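Local coordinates for protein enoyl-CoA hydratase (Geobacillus kaustophilus, PDB 2PPY) that probably catalyses the hydration of enoyl-CoA thioesters in fatty acid beta-oxidation, as a hexameric member of the crotonase family, at residues A[56-61]-A[102-107]; A[126-131]-A[173-178]. All blocks are in the same frame, centred on the assembly; numbering follows the deposited sequence.

Contacts 1 and 2 follow one another along the chain and meet in the same sheet of a crotonase-type subunit. Contact 1 pairs strands 55-60 and 103-108 near the middle of the subunit, its centre about 6 Å from that of the chain. Contact 2 sits farther out, about 15 Å from the chain centre, where the end of strand 125-129 meets the start of helix 175-181. The two contact centres lie about 16 Å apart. Strands 103-108 and 125-129 are neighbours and join them directly: Phe127 N probably hydrogen-bonds to Ala106 O at 3.0 Å, and Phe127 CD2 packs on Ile105 CG2 at 3.7 Å.

Contact 1. Residues A[56-61]-A[102-107]; sequences VIVMSD and QVYIAC
Strands 56-60 and 103-107 run parallel, their axes 4.7 Å apart at closest approach and their directions 20° apart. Val56 pairs with Tyr104, Ile57 with Ile105 and Val58 with Ala106. Val56 and Val58 use both N and O toward the other strand. Val56 N gives to Val103 O and Val58 N to Ile105 O; Val56 O receives from Ile105 N and Val58 O from Cys107 N. All four bonds are short and nearly straight. Past them, a water accepts from Ser60 N and donates to Cys107 O.

Val56 and Tyr104 carry the side-chain contact on one face. Val56 CB stands 3.7 Å from the Tyr104 ring centroid, only 4° off the ring normal, a CH-pi contact. Both methyls lie over that same ring face: CG1 is 3.7 Å from Tyr104 CE2, and CG2, anti to the carbonyl carbon, is 3.7 Å from Tyr104 CE1. Val56 CG2 also touches Gln102 CB at 3.7 Å. The amide end of Gln102 turns away to Ile53 O. Helix 34-48 packs on this face through Ile44 and Ile47. An alanine in place of Tyr104 would lose the ring and probably loosen the packing around Val56 and Ile44.

On the other face, Cys107 CB reaches Ile57 CG2 at 3.8 Å and Met59 CB at 3.9 Å. Met59 is selenomethionine. Helix 193-205 lies against Ile57, Met59 and Cys107. The chain between the two strands holds helices 72-75 and 80-99, so this parallel pair is a beta-alpha-beta crossover in the central sheet of the crotonase fold, with a helix on each face.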
loop_
_atom_site.group_PDB
_atom_site.type_symbol
_atom_site.label_atom_id
_atom_site.label_comp_id
_atom_site.label_asym_id
_atom_site.label_seq_id
_atom_site.Cartn_x
_atom_site.Cartn_y
_atom_site.Cartn_z
ATOM N N VAL A 56 -16.135 -22.113 -12.485
ATOM C CA VAL A 56 -16.539 -21.587 -13.778
ATOM C C VAL A 56 -15.419 -21.774 -14.789
ATOM O O VAL A 56 -14.277 -21.383 -14.546
ATOM C CB VAL A 56 -16.883 -20.089 -13.710
ATOM C CG1 VAL A 56 -17.256 -19.585 -15.105
ATOM C CG2 VAL A 56 -18.027 -19.855 -12.732
ATOM N N ILE A 57 -15.744 -22.397 -15.915
ATOM C CA ILE A 57 -14.761 -22.596 -16.967
ATOM C C ILE A 57 -15.143 -21.705 -18.140
ATOM O O ILE A 57 -16.267 -21.758 -18.634
ATOM C CB ILE A 57 -14.734 -24.047 -17.490
ATOM C CG1 ILE A 57 -14.432 -25.025 -16.360
ATOM C CG2 ILE A 57 -13.662 -24.172 -18.568
ATOM C CD1 ILE A 57 -14.530 -26.491 -16.790
ATOM N N VAL A 58 -14.212 -20.879 -18.586
ATOM C CA VAL A 58 -14.496 -20.028 -19.722
ATOM C C VAL A 58 -13.780 -20.644 -20.916
ATOM O O VAL A 58 -12.567 -20.834 -20.888
ATOM C CB VAL A 58 -13.996 -18.592 -19.482
ATOM C CG1 VAL A 58 -14.336 -17.711 -20.680
ATOM C CG2 VAL A 58 -14.625 -18.036 -18.207
HETATM N N MSE A 59 -14.544 -20.999 -21.946
HETATM C CA MSE A 59 -13.964 -21.585 -23.147
HETATM C C MSE A 59 -14.562 -20.991 -24.414
HETATM O O MSE A 59 -15.537 -20.245 -24.361
HETATM C CB MSE A 59 -14.107 -23.115 -23.143
HETATM C CG MSE A 59 -15.386 -23.666 -22.542
HETATM SE SE MSE A 59 -15.483 -25.613 -22.701
HETATM C CE MSE A 59 -14.618 -26.153 -21.068
ATOM N N SER A 60 -13.957 -21.316 -25.550
ATOM C CA SER A 60 -14.398 -20.799 -26.838
ATOM C C SER A 60 -14.860 -21.904 -27.776
ATOM O O SER A 60 -14.270 -22.987 -27.806
ATOM C CB SER A 60 -13.252 -20.023 -27.497
ATOM O OG SER A 60 -13.575 -19.626 -28.818
ATOM N N ASP A 61 -15.912 -21.627 -28.540
ATOM C CA ASP A 61 -16.433 -22.600 -29.494
ATOM C C ASP A 61 -15.911 -22.278 -30.887
ATOM O O ASP A 61 -16.297 -22.917 -31.863
ATOM C CB ASP A 61 -17.964 -22.590 -29.522
ATOM C CG ASP A 61 -18.579 -23.024 -28.207
ATOM O OD1 ASP A 61 -18.025 -23.935 -27.553
ATOM O OD2 ASP A 61 -19.632 -22.463 -27.838
ATOM N N GLN A 102 -16.800 -18.399 -6.925
ATOM C CA GLN A 102 -16.368 -19.461 -7.833
ATOM C C GLN A 102 -14.946 -19.286 -8.325
ATOM O O GLN A 102 -14.462 -18.163 -8.470
ATOM C CB GLN A 102 -17.253 -19.533 -9.086
ATOM C CG GLN A 102 -18.711 -19.882 -8.881
ATOM C CD GLN A 102 -19.528 -18.703 -8.410
ATOM O OE1 GLN A 102 -19.175 -17.546 -8.658
ATOM N NE2 GLN A 102 -20.641 -18.988 -7.744
ATOM N N VAL A 103 -14.293 -20.409 -8.604
ATOM C CA VAL A 103 -12.947 -20.394 -9.144
ATOM C C VAL A 103 -13.124 -20.282 -10.657
ATOM O O VAL A 103 -13.804 -21.107 -11.274
ATOM C CB VAL A 103 -12.189 -21.699 -8.811
ATOM C CG1 VAL A 103 -10.886 -21.773 -9.597
ATOM C CG2 VAL A 103 -11.903 -21.759 -7.322
ATOM N N TYR A 104 -12.535 -19.249 -11.246
ATOM C CA TYR A 104 -12.625 -19.040 -12.685
ATOM C C TYR A 104 -11.400 -19.591 -13.420
ATOM O O TYR A 104 -10.266 -19.207 -13.138
ATOM C CB TYR A 104 -12.795 -17.548 -12.990
ATOM C CG TYR A 104 -14.237 -17.075 -12.966
ATOM C CD1 TYR A 104 -14.997 -17.135 -11.798
ATOM C CD2 TYR A 104 -14.847 -16.599 -14.125
ATOM C CE1 TYR A 104 -16.339 -16.735 -11.788
ATOM C CE2 TYR A 104 -16.181 -16.199 -14.127
ATOM C CZ TYR A 104 -16.919 -16.271 -12.960
ATOM O OH TYR A 104 -18.236 -15.892 -12.977
ATOM N N ILE A 105 -11.642 -20.496 -14.362
ATOM C CA ILE A 105 -10.570 -21.108 -15.138
ATOM C C ILE A 105 -10.742 -20.769 -16.614
ATOM O O ILE A 105 -11.819 -20.959 -17.179
ATOM C CB ILE A 105 -10.585 -22.650 -15.007
ATOM C CG1 ILE A 105 -10.575 -23.054 -13.534
ATOM C CG2 ILE A 105 -9.369 -23.255 -15.724
ATOM C CD1 ILE A 105 -10.715 -24.548 -13.327
ATOM N N ALA A 106 -9.681 -20.265 -17.230
ATOM C CA ALA A 106 -9.714 -19.932 -18.646
ATOM C C ALA A 106 -9.209 -21.146 -19.417
ATOM O O ALA A 106 -8.058 -21.548 -19.257
ATOM C CB ALA A 106 -8.823 -18.740 -18.923
ATOM N N CYS A 107 -10.073 -21.738 -20.235
ATOM C CA CYS A 107 -9.686 -22.901 -21.027
ATOM C C CYS A 107 -9.235 -22.390 -22.388
ATOM O O CYS A 107 -10.057 -22.123 -23.263
ATOM C CB CYS A 107 -10.871 -23.856 -21.192
ATOM S SG CYS A 107 -10.437 -25.426 -21.996
HETATM O O HOH W 1 -11.542 -23.006 -25.349
#

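Contact 2. Residues A[126-131]-A[173-178]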
loop_
_atom_site.group_PDB
_atom_site.type_symbol
_atom_site.label_atom_id
_atom_site.label_comp_id
_atom_site.label_asym_id
_atom_site.label_seq_id
_atom_site.Cartn_x
_atom_site.Cartn_y
_atom_site.Cartn_z
ATOM N N ARG A 126 -5.302 -20.435 -15.736
ATOM C CA ARG A 126 -5.271 -20.507 -17.192
ATOM C C ARG A 126 -4.660 -21.827 -17.656
ATOM O O ARG A 126 -3.514 -22.124 -17.328
ATOM C CB ARG A 126 -4.454 -19.339 -17.756
ATOM C CG ARG A 126 -5.129 -17.972 -17.619
ATOM C CD ARG A 126 -4.095 -16.855 -17.586
ATOM N NE ARG A 126 -3.318 -16.908 -16.350
ATOM C CZ ARG A 126 -3.799 -16.581 -15.153
ATOM N NH1 ARG A 126 -5.056 -16.169 -15.027
ATOM N NH2 ARG A 126 -3.032 -16.687 -14.075
ATOM N N PHE A 127 -5.435 -22.619 -18.399
ATOM C CA PHE A 127 -4.968 -23.904 -18.939
ATOM C C PHE A 127 -4.968 -23.771 -20.459
ATOM O O PHE A 127 -5.958 -23.336 -21.046
ATOM C CB PHE A 127 -5.899 -25.061 -18.532
ATOM C CG PHE A 127 -6.009 -25.282 -17.037
ATOM C CD1 PHE A 127 -5.051 -24.774 -16.157
ATOM C CD2 PHE A 127 -7.071 -26.017 -16.512
ATOM C CE1 PHE A 127 -5.157 -24.992 -14.771
ATOM C CE2 PHE A 127 -7.187 -26.241 -15.131
ATOM C CZ PHE A 127 -6.225 -25.728 -14.260
HETATM N N MSE A 128 -3.870 -24.149 -21.105
HETATM C CA MSE A 128 -3.776 -24.009 -22.556
HETATM C C MSE A 128 -3.368 -25.278 -23.307
HETATM O O MSE A 128 -2.600 -26.088 -22.793
HETATM C CB MSE A 128 -2.795 -22.877 -22.869
HETATM C CG MSE A 128 -2.666 -22.505 -24.332
HETATM SE SE MSE A 128 -1.766 -20.799 -24.494
HETATM C CE MSE A 128 -2.894 -19.967 -25.827
ATOM N N GLY A 129 -3.885 -25.434 -24.526
ATOM C CA GLY A 129 -3.557 -26.596 -25.340
ATOM C C GLY A 129 -2.170 -26.474 -25.945
ATOM O O GLY A 129 -1.740 -25.365 -26.269
ATOM N N ASP A 130 -1.467 -27.593 -26.125
ATOM C CA ASP A 130 -0.113 -27.514 -26.670
ATOM C C ASP A 130 -0.006 -27.080 -28.129
ATOM O O ASP A 130 1.094 -26.940 -28.656
ATOM C CB ASP A 130 0.662 -28.826 -26.435
ATOM C CG ASP A 130 0.012 -30.040 -27.081
ATOM O OD1 ASP A 130 0.545 -31.148 -26.873
ATOM O OD2 ASP A 130 -1.010 -29.904 -27.784
ATOM N N GLU A 131 -1.146 -26.847 -28.769
ATOM C CA GLU A 131 -1.169 -26.388 -30.155
ATOM C C GLU A 131 -2.168 -25.236 -30.265
ATOM O O GLU A 131 -2.645 -24.912 -31.354
ATOM C CB GLU A 131 -1.588 -27.525 -31.097
ATOM C CG GLU A 131 -0.668 -28.739 -31.074
ATOM C CD GLU A 131 -1.031 -29.767 -32.138
ATOM O OE1 GLU A 131 -0.920 -29.445 -33.341
ATOM O OE2 GLU A 131 -1.428 -30.897 -31.776
ATOM N N ILE A 173 3.903 -15.288 -27.772
ATOM C CA ILE A 173 4.712 -16.469 -27.516
ATOM C C ILE A 173 3.888 -17.746 -27.657
ATOM O O ILE A 173 2.697 -17.694 -27.950
ATOM C CB ILE A 173 5.336 -16.407 -26.105
ATOM C CG1 ILE A 173 4.236 -16.294 -25.047
ATOM C CG2 ILE A 173 6.278 -15.215 -26.011
ATOM C CD1 ILE A 173 4.758 -16.279 -23.619
ATOM N N THR A 174 4.528 -18.889 -27.441
ATOM C CA THR A 174 3.861 -20.181 -27.547
ATOM C C THR A 174 3.311 -20.620 -26.197
ATOM O O THR A 174 3.653 -20.050 -25.161
ATOM C CB THR A 174 4.839 -21.279 -28.026
ATOM O OG1 THR A 174 5.881 -21.445 -27.055
ATOM C CG2 THR A 174 5.459 -20.902 -29.370
ATOM N N PRO A 175 2.441 -21.645 -26.196
ATOM C CA PRO A 175 1.853 -22.161 -24.956
ATOM C C PRO A 175 2.962 -22.626 -24.019
ATOM O O PRO A 175 2.920 -22.365 -22.815
ATOM C CB PRO A 175 0.991 -23.326 -25.442
ATOM C CG PRO A 175 0.564 -22.878 -26.804
ATOM C CD PRO A 175 1.843 -22.301 -27.373
ATOM N N GLN A 176 3.952 -23.316 -24.587
ATOM C CA GLN A 176 5.087 -23.820 -23.822
ATOM C C GLN A 176 5.844 -22.680 -23.148
ATOM O O GLN A 176 6.127 -22.739 -21.952
ATOM C CB GLN A 176 6.054 -24.595 -24.729
ATOM C CG GLN A 176 5.530 -25.926 -25.278
ATOM C CD GLN A 176 4.412 -25.761 -26.297
ATOM O OE1 GLN A 176 4.413 -24.819 -27.090
ATOM N NE2 GLN A 176 3.466 -26.694 -26.296
ATOM N N GLU A 177 6.177 -21.647 -23.917
ATOM C CA GLU A 177 6.900 -20.501 -23.374
ATOM C C GLU A 177 6.047 -19.838 -22.301
ATOM O O GLU A 177 6.559 -19.370 -21.280
ATOM C CB GLU A 177 7.228 -19.504 -24.487
ATOM C CG GLU A 177 8.063 -20.115 -25.619
ATOM C CD GLU A 177 8.285 -19.164 -26.786
ATOM O OE1 GLU A 177 7.316 -18.505 -27.213
ATOM O OE2 GLU A 177 9.429 -19.089 -27.285
ATOM N N ALA A 178 4.738 -19.808 -22.531
ATOM C CA ALA A 178 3.818 -19.215 -21.576
ATOM C C ALA A 178 3.896 -19.983 -20.260
ATOM O O ALA A 178 3.888 -19.395 -19.179
ATOM C CB ALA A 178 2.395 -19.254 -22.127
HETATM O O HOH W 2 3.302 -24.716 -29.505
#
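A capping box opens helix 175-181, and the first turn of that helix packs against the end of strand 125-129 in the crotonase fold. Thr174 is the N-cap. Its OG1 accepts from Glu177 N at 3.2 Å. Glu177 OE1 accepts in return from Thr174 N at 2.8 Å, through its anti lone pair. These two bonds tie down the helix start, and the proline that follows faces the strand.

Pro175 makes the apolar part of the contact. Its CB and CG sit against the bent end of Met128, a selenomethionine, whose chain crosses the proline at about a right angle. Met128 CG is anti to the backbone N, which carries the chain out to the helix. The SE atom then lies 3.9 Å from Pro175 CB. Pro175 CG also rests 3.4 Å from Gly129 O. Ile135 of strand 135-136 touches both Met128 and Ala178, so it bridges the strand and the helix.

The polar part lies at the more exposed end. The Asp130 carboxylate turns from the helix, and its OD2 accepts from Gln190 N. Asp130 O and CB meet Gln176 NE2, brought back by a bend at chi2 (69°). Gln176 NE2 gives a weak but straight bond to Asp130 O at 3.4 Å. A water closes the group by donating to Asp130 O and, at 2.7 Å, to Gln176 OE1.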